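Local atomic coordinates of insecticidal Delta-Endotoxin Cry8Ea1 (Bacillus Thuringiensis, PDB entry 3EB7), a protein that kills insect larvae, notably the underground pest Holotrichia parallela, probably by inserting its helical domain into gut-cell membranes to form pores. Residues Trp41-Met52 and Arg68-Gly79. Numbering follows the deposited sequence.
Sequences WPGGKSQWEIFM and RAKALAELEGLG
Trp41 and Trp48 each lay an indole against the helix of 68-79. Gly79 CA sits 3.4 Å from the centroid of the Trp41 five-membered ring, 17° off its normal, a CH-pi contact made close by the lack of a side chain on Gly79. Trp48 NE1 lies over the opposite face, near the rim. The Trp48 ring takes Leu75 CD2 over the centre of its six-membered ring, while Leu75 CD1 packs 3.7 Å from Trp48 CB; the two side chains cross at about a right angle.

A hydrogen bond from the Trp41 indole holds its edge: NE1 donates to Leu75 O at 2.9 Å, bent to 143° at the hydrogen and arriving above the carbonyl plane. Gly79 N, the helical donor, reaches this oxygen from the other face, so the carbonyl serves two donors. Ser46, the N-cap, has OG anti to the backbone N, where it accepts from Glu49 N at 2.9 Å; a water joins OG to Leu72 O, bridging the segments. Farther along, Arg68 and Glu49 form a salt bridge whose hydrogen bond is weak, at 3.5 Å between NH1 and OE1, with OE1 lying in the guanidinium plane; the stronger partner of Arg68 is Glu56.

Apolar contact closes this end: Met52, extended beyond CG, brings CE to 3.6 Å from Ala71 CB and equally near Leu72 CD1.

The segments 47-52 and 68-79 run roughly antiparallel, their axes at 142°. They belong to helices 47-59 and 65-93 of the helical N-terminal domain of the three-domain Cry fold. Tyr82 meets the Trp41 ring, helix 133-153 packs on both tryptophans through Leu142 and Gln138, and helix 99-119 covers Leu78.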
ATOM      1  N   TRP A  41      22.594   0.111  -1.057  1.00 23.73           N
ATOM      2  CA  TRP A  41      23.969   0.108  -1.547  1.00 25.20           C
ATOM      3  C   TRP A  41      24.603  -1.255  -1.269  1.00 26.68           C
ATOM      4  O   TRP A  41      25.427  -1.380  -0.359  1.00 27.30           O
ATOM      5  CB  TRP A  41      24.774   1.264  -0.945  1.00 23.87           C
ATOM      6  CG  TRP A  41      24.297   2.601  -1.430  1.00 24.75           C
ATOM      7  CD1 TRP A  41      24.581   3.201  -2.642  1.00 24.09           C
ATOM      8  CD2 TRP A  41      23.408   3.494  -0.748  1.00 22.89           C
ATOM      9  NE1 TRP A  41      23.932   4.407  -2.735  1.00 22.28           N
ATOM     10  CE2 TRP A  41      23.211   4.614  -1.590  1.00 22.93           C
ATOM     11  CE3 TRP A  41      22.778   3.470   0.508  1.00 23.37           C
ATOM     12  CZ2 TRP A  41      22.411   5.714  -1.208  1.00 24.26           C
ATOM     13  CZ3 TRP A  41      21.979   4.547   0.880  1.00 23.44           C
ATOM     14  CH2 TRP A  41      21.809   5.664   0.027  1.00 22.99           C
ATOM     15  N   PRO A  42      24.198  -2.286  -2.045  1.00 28.54           N
ATOM     16  CA  PRO A  42      24.779  -3.615  -1.848  1.00 29.37           C
ATOM     17  C   PRO A  42      26.225  -3.738  -2.371  1.00 30.81           C
ATOM     18  O   PRO A  42      26.935  -4.683  -1.993  1.00 31.13           O
ATOM     19  CB  PRO A  42      23.829  -4.549  -2.601  1.00 29.75           C
ATOM     20  CG  PRO A  42      22.730  -3.654  -3.221  1.00 29.45           C
ATOM     21  CD  PRO A  42      23.211  -2.258  -3.155  1.00 28.63           C
ATOM     22  N   GLY A  43      26.680  -2.772  -3.174  1.00 31.33           N
ATOM     23  CA  GLY A  43      28.053  -2.784  -3.695  1.00 31.73           C
ATOM     24  C   GLY A  43      28.228  -3.547  -5.005  1.00 32.38           C
ATOM     25  O   GLY A  43      27.501  -4.501  -5.277  1.00 32.19           O
ATOM     26  N   GLY A  44      29.186  -3.104  -5.826  1.00 32.80           N
ATOM     27  CA  GLY A  44      29.496  -3.728  -7.119  1.00 32.92           C
ATOM     28  C   GLY A  44      28.503  -3.504  -8.252  1.00 33.32           C
ATOM     29  O   GLY A  44      28.708  -4.012  -9.376  1.00 34.68           O
ATOM     30  N   LYS A  45      27.427  -2.765  -7.971  1.00 32.84           N
ATOM     31  CA  LYS A  45      26.240  -2.641  -8.863  1.00 32.25           C
ATOM     32  C   LYS A  45      25.312  -1.561  -8.290  1.00 30.78           C
ATOM     33  O   LYS A  45      25.130  -1.488  -7.076  1.00 30.26           O
ATOM     34  CB  LYS A  45      25.486  -3.993  -8.972  1.00 32.58           C
ATOM     35  CG  LYS A  45      23.905  -3.953  -8.908  1.00 35.47           C
ATOM     36  CD  LYS A  45      23.133  -4.080 -10.300  1.00 36.65           C
ATOM     37  CE  LYS A  45      23.207  -2.753 -11.149  1.00 37.44           C
ATOM     38  NZ  LYS A  45      22.207  -2.528 -12.252  1.00 34.99           N
ATOM     39  N   SER A  46      24.740  -0.728  -9.156  1.00 29.21           N
ATOM     40  CA  SER A  46      23.852   0.317  -8.683  1.00 27.72           C
ATOM     41  C   SER A  46      22.463  -0.215  -8.476  1.00 26.85           C
ATOM     42  O   SER A  46      21.788  -0.605  -9.442  1.00 26.08           O
ATOM     43  CB  SER A  46      23.765   1.490  -9.642  1.00 27.69           C
ATOM     44  OG  SER A  46      22.660   2.287  -9.224  1.00 26.88           O
ATOM     45  N   GLN A  47      22.017  -0.216  -7.220  1.00 26.28           N
ATOM     46  CA  GLN A  47      20.625  -0.600  -6.934  1.00 25.51           C
ATOM     47  C   GLN A  47      19.652   0.486  -7.448  1.00 24.26           C
ATOM     48  O   GLN A  47      18.537   0.193  -7.816  1.00 24.55           O
ATOM     49  CB  GLN A  47      20.449  -0.968  -5.449  1.00 25.80           C
ATOM     50  CG  GLN A  47      19.146  -1.680  -5.083  1.00 28.26           C
ATOM     51  CD  GLN A  47      18.982  -3.055  -5.733  1.00 30.05           C
ATOM     52  OE1 GLN A  47      17.865  -3.480  -6.001  1.00 31.38           O
ATOM     53  NE2 GLN A  47      20.095  -3.723  -6.040  1.00 30.35           N
ATOM     54  N   TRP A  48      20.111   1.730  -7.544  1.00 23.24           N
ATOM     55  CA  TRP A  48      19.294   2.816  -8.097  1.00 22.09           C
ATOM     56  C   TRP A  48      19.032   2.727  -9.622  1.00 21.89           C
ATOM     57  O   TRP A  48      17.995   3.200 -10.116  1.00 19.92           O
ATOM     58  CB  TRP A  48      19.900   4.177  -7.734  1.00 22.10           C
ATOM     59  CG  TRP A  48      20.086   4.350  -6.233  1.00 21.19           C
ATOM     60  CD1 TRP A  48      21.171   4.009  -5.501  1.00 20.35           C
ATOM     61  CD2 TRP A  48      19.127   4.871  -5.312  1.00 20.97           C
ATOM     62  NE1 TRP A  48      20.969   4.307  -4.167  1.00 21.88           N
ATOM     63  CE2 TRP A  48      19.720   4.843  -4.026  1.00 22.45           C
ATOM     64  CE3 TRP A  48      17.835   5.394  -5.454  1.00 19.48           C
ATOM     65  CZ2 TRP A  48      19.055   5.305  -2.883  1.00 23.48           C
ATOM     66  CZ3 TRP A  48      17.183   5.850  -4.339  1.00 21.46           C
ATOM     67  CH2 TRP A  48      17.782   5.795  -3.059  1.00 21.64           C
ATOM     68  N   GLU A  49      19.983   2.140 -10.355  1.00 21.48           N
ATOM     69  CA  GLU A  49      19.814   1.891 -11.794  1.00 21.67           C
ATOM     70  C   GLU A  49      18.654   0.925 -12.003  1.00 20.93           C
ATOM     71  O   GLU A  49      17.896   1.097 -12.913  1.00 20.90           O
ATOM     72  CB  GLU A  49      21.118   1.355 -12.427  1.00 22.05           C
ATOM     73  CG  GLU A  49      20.944   0.609 -13.754  1.00 21.87           C
ATOM     74  CD  GLU A  49      20.562   1.519 -14.946  1.00 25.68           C
ATOM     75  OE1 GLU A  49      20.398   2.742 -14.771  1.00 22.91           O
ATOM     76  OE2 GLU A  49      20.423   0.992 -16.090  1.00 27.71           O
ATOM     77  N   ILE A  50      18.508  -0.074 -11.132  1.00 20.34           N
ATOM     78  CA  ILE A  50      17.325  -0.947 -11.135  1.00 19.40           C
ATOM     79  C   ILE A  50      15.953  -0.222 -11.010  1.00 19.15           C
ATOM     80  O   ILE A  50      14.991  -0.605 -11.689  1.00 20.43           O
ATOM     81  CB  ILE A  50      17.519  -2.079 -10.086  1.00 20.06           C
ATOM     82  CG1 ILE A  50      18.735  -2.927 -10.496  1.00 20.75           C
ATOM     83  CG2 ILE A  50      16.238  -2.961  -9.917  1.00 19.21           C
ATOM     84  CD1 ILE A  50      19.241  -3.862  -9.408  1.00 24.59           C
ATOM     85  N   PHE A  51      15.865   0.795 -10.159  1.00 18.72           N
ATOM     86  CA  PHE A  51      14.683   1.665 -10.049  1.00 20.65           C
ATOM     87  C   PHE A  51      14.372   2.417 -11.353  1.00 20.78           C
ATOM     88  O   PHE A  51      13.198   2.603 -11.724  1.00 20.61           O
ATOM     89  CB  PHE A  51      14.825   2.668  -8.870  1.00 20.72           C
ATOM     90  CG  PHE A  51      14.686   2.034  -7.501  1.00 22.81           C
ATOM     91  CD1 PHE A  51      15.713   2.106  -6.574  1.00 25.23           C
ATOM     92  CD2 PHE A  51      13.500   1.380  -7.131  1.00 25.65           C
ATOM     93  CE1 PHE A  51      15.590   1.513  -5.294  1.00 25.62           C
ATOM     94  CE2 PHE A  51      13.348   0.796  -5.852  1.00 24.01           C
ATOM     95  CZ  PHE A  51      14.400   0.854  -4.947  1.00 24.25           C
ATOM     96  N   MET A  52      15.424   2.838 -12.050  1.00 20.78           N
ATOM     97  CA  MET A  52      15.255   3.535 -13.315  1.00 22.00           C
ATOM     98  C   MET A  52      14.780   2.572 -14.398  1.00 21.80           C
ATOM     99  O   MET A  52      13.817   2.857 -15.132  1.00 22.70           O
ATOM    100  CB  MET A  52      16.560   4.193 -13.746  1.00 20.27           C
ATOM    101  CG  MET A  52      17.036   5.269 -12.829  1.00 20.74           C
ATOM    102  SD  MET A  52      18.519   6.077 -13.544  1.00 25.60           S
ATOM    103  CE  MET A  52      19.005   7.121 -12.154  1.00 22.05           C
ATOM    104  N   ARG A  68      20.750  10.088 -16.691  1.00 26.33           N
ATOM    105  CA  ARG A  68      21.027   8.829 -16.010  1.00 26.76           C
ATOM    106  C   ARG A  68      22.409   8.837 -15.334  1.00 25.94           C
ATOM    107  O   ARG A  68      22.530   8.501 -14.122  1.00 25.77           O
ATOM    108  CB  ARG A  68      20.921   7.639 -16.962  1.00 26.69           C
ATOM    109  CG  ARG A  68      21.275   6.298 -16.298  1.00 27.29           C
ATOM    110  CD  ARG A  68      21.300   5.107 -17.286  1.00 28.85           C
ATOM    111  NE  ARG A  68      20.358   5.272 -18.388  1.00 34.38           N
ATOM    112  CZ  ARG A  68      19.099   4.815 -18.401  1.00 33.12           C
ATOM    113  NH1 ARG A  68      18.595   4.106 -17.378  1.00 27.83           N
ATOM    114  NH2 ARG A  68      18.358   5.048 -19.479  1.00 32.08           N
ATOM    115  N   ALA A  69      23.434   9.198 -16.115  1.00 24.88           N
ATOM    116  CA  ALA A  69      24.839   9.204 -15.644  1.00 24.29           C
ATOM    117  C   ALA A  69      25.023  10.037 -14.383  1.00 23.69           C
ATOM    118  O   ALA A  69      25.671   9.581 -13.429  1.00 23.81           O
ATOM    119  CB  ALA A  69      25.787   9.703 -16.723  1.00 23.63           C
ATOM    120  N   LYS A  70      24.449  11.244 -14.383  1.00 22.58           N
ATOM    121  CA  LYS A  70      24.556  12.157 -13.246  1.00 22.96           C
ATOM    122  C   LYS A  70      23.858  11.659 -11.978  1.00 21.57           C
ATOM    123  O   LYS A  70      24.469  11.628 -10.914  1.00 22.53           O
ATOM    124  CB  LYS A  70      24.030  13.523 -13.637  1.00 23.15           C
ATOM    125  CG  LYS A  70      24.437  14.631 -12.730  1.00 28.02           C
ATOM    126  CD  LYS A  70      24.019  15.971 -13.388  1.00 31.18           C
ATOM    127  CE  LYS A  70      23.891  17.088 -12.340  1.00 34.74           C
ATOM    128  NZ  LYS A  70      23.644  18.444 -12.941  1.00 34.36           N
ATOM    129  N   ALA A  71      22.591  11.276 -12.079  1.00 21.37           N
ATOM    130  CA  ALA A  71      21.849  10.710 -10.941  1.00 21.34           C
ATOM    131  C   ALA A  71      22.601   9.491 -10.347  1.00 21.27           C
ATOM    132  O   ALA A  71      22.787   9.398  -9.158  1.00 21.77           O
ATOM    133  CB  ALA A  71      20.443  10.325 -11.373  1.00 20.38           C
ATOM    134  N   LEU A  72      23.087   8.596 -11.195  1.00 21.86           N
ATOM    135  CA  LEU A  72      23.848   7.423 -10.746  1.00 22.41           C
ATOM    136  C   LEU A  72      25.112   7.782  -9.990  1.00 22.65           C
ATOM    137  O   LEU A  72      25.417   7.145  -8.973  1.00 23.22           O
ATOM    138  CB  LEU A  72      24.175   6.512 -11.946  1.00 22.81           C
ATOM    139  CG  LEU A  72      23.338   5.278 -12.292  1.00 23.84           C
ATOM    140  CD1 LEU A  72      21.936   5.156 -11.604  1.00 24.58           C
ATOM    141  CD2 LEU A  72      23.262   5.048 -13.807  1.00 22.61           C
ATOM    142  N   ALA A  73      25.836   8.797 -10.461  1.00 22.58           N
ATOM    143  CA  ALA A  73      27.045   9.267  -9.768  1.00 23.42           C
ATOM    144  C   ALA A  73      26.743   9.912  -8.423  1.00 23.49           C
ATOM    145  O   ALA A  73      27.391   9.626  -7.414  1.00 23.43           O
ATOM    146  CB  ALA A  73      27.857  10.225 -10.659  1.00 23.04           C
ATOM    147  N   GLU A  74      25.728  10.768  -8.416  1.00 24.40           N
ATOM    148  CA  GLU A  74      25.240  11.402  -7.191  1.00 24.44           C
ATOM    149  C   GLU A  74      24.712  10.411  -6.171  1.00 23.79           C
ATOM    150  O   GLU A  74      24.961  10.573  -4.981  1.00 23.95           O
ATOM    151  CB  GLU A  74      24.149  12.413  -7.536  1.00 24.39           C
ATOM    152  CG  GLU A  74      24.670  13.548  -8.414  1.00 25.61           C
ATOM    153  CD  GLU A  74      23.593  14.561  -8.786  1.00 25.44           C
ATOM    154  OE1 GLU A  74      23.947  15.720  -9.009  1.00 33.35           O
ATOM    155  OE2 GLU A  74      22.398  14.221  -8.872  1.00 27.89           O
ATOM    156  N   LEU A  75      23.974   9.401  -6.624  1.00 23.64           N
ATOM    157  CA  LEU A  75      23.449   8.371  -5.712  1.00 24.20           C
ATOM    158  C   LEU A  75      24.533   7.444  -5.160  1.00 24.68           C
ATOM    159  O   LEU A  75      24.424   6.955  -4.028  1.00 24.06           O
ATOM    160  CB  LEU A  75      22.308   7.568  -6.356  1.00 23.59           C
ATOM    161  CG  LEU A  75      21.021   8.397  -6.527  1.00 22.52           C
ATOM    162  CD1 LEU A  75      20.131   7.867  -7.646  1.00 22.18           C
ATOM    163  CD2 LEU A  75      20.229   8.520  -5.244  1.00 19.57           C
ATOM    164  N   GLU A  76      25.585   7.210  -5.945  1.00 26.96           N
ATOM    165  CA  GLU A  76      26.668   6.355  -5.473  1.00 27.73           C
ATOM    166  C   GLU A  76      27.467   7.076  -4.411  1.00 28.27           C
ATOM    167  O   GLU A  76      27.715   6.495  -3.360  1.00 28.10           O
ATOM    168  CB  GLU A  76      27.558   5.825  -6.607  1.00 28.94           C
ATOM    169  CG  GLU A  76      28.735   4.887  -6.122  1.00 29.77           C
ATOM    170  CD  GLU A  76      28.234   3.536  -5.574  1.00 36.99           C
ATOM    171  OE1 GLU A  76      27.134   3.070  -5.988  1.00 39.67           O
ATOM    172  OE2 GLU A  76      28.950   2.934  -4.749  1.00 38.48           O
ATOM    173  N   GLY A  77      27.812   8.351  -4.667  1.00 28.94           N
ATOM    174  CA  GLY A  77      28.445   9.238  -3.673  1.00 29.10           C
ATOM    175  C   GLY A  77      27.665   9.490  -2.384  1.00 29.80           C
ATOM    176  O   GLY A  77      28.256   9.714  -1.311  1.00 30.49           O
ATOM    177  N   LEU A  78      26.337   9.493  -2.472  1.00 29.68           N
ATOM    178  CA  LEU A  78      25.461   9.629  -1.304  1.00 29.27           C
ATOM    179  C   LEU A  78      25.556   8.357  -0.462  1.00 28.91           C
ATOM    180  O   LEU A  78      25.465   8.394   0.764  1.00 29.13           O
ATOM    181  CB  LEU A  78      24.027   9.822  -1.792  1.00 28.76           C
ATOM    182  CG  LEU A  78      22.880  10.360  -0.937  1.00 30.19           C
ATOM    183  CD1 LEU A  78      23.059  11.817  -0.501  1.00 27.27           C
ATOM    184  CD2 LEU A  78      21.556  10.220  -1.745  1.00 31.25           C
ATOM    185  N   GLY A  79      25.725   7.227  -1.143  1.00 28.38           N
ATOM    186  CA  GLY A  79      25.935   5.957  -0.499  1.00 28.16           C
ATOM    187  C   GLY A  79      27.219   5.893   0.283  1.00 28.22           C
ATOM    188  O   GLY A  79      27.221   5.415   1.407  1.00 28.37           O
TER
HETATM  189  O   HOH W   1      23.906   4.634  -8.339  1.00 31.61           O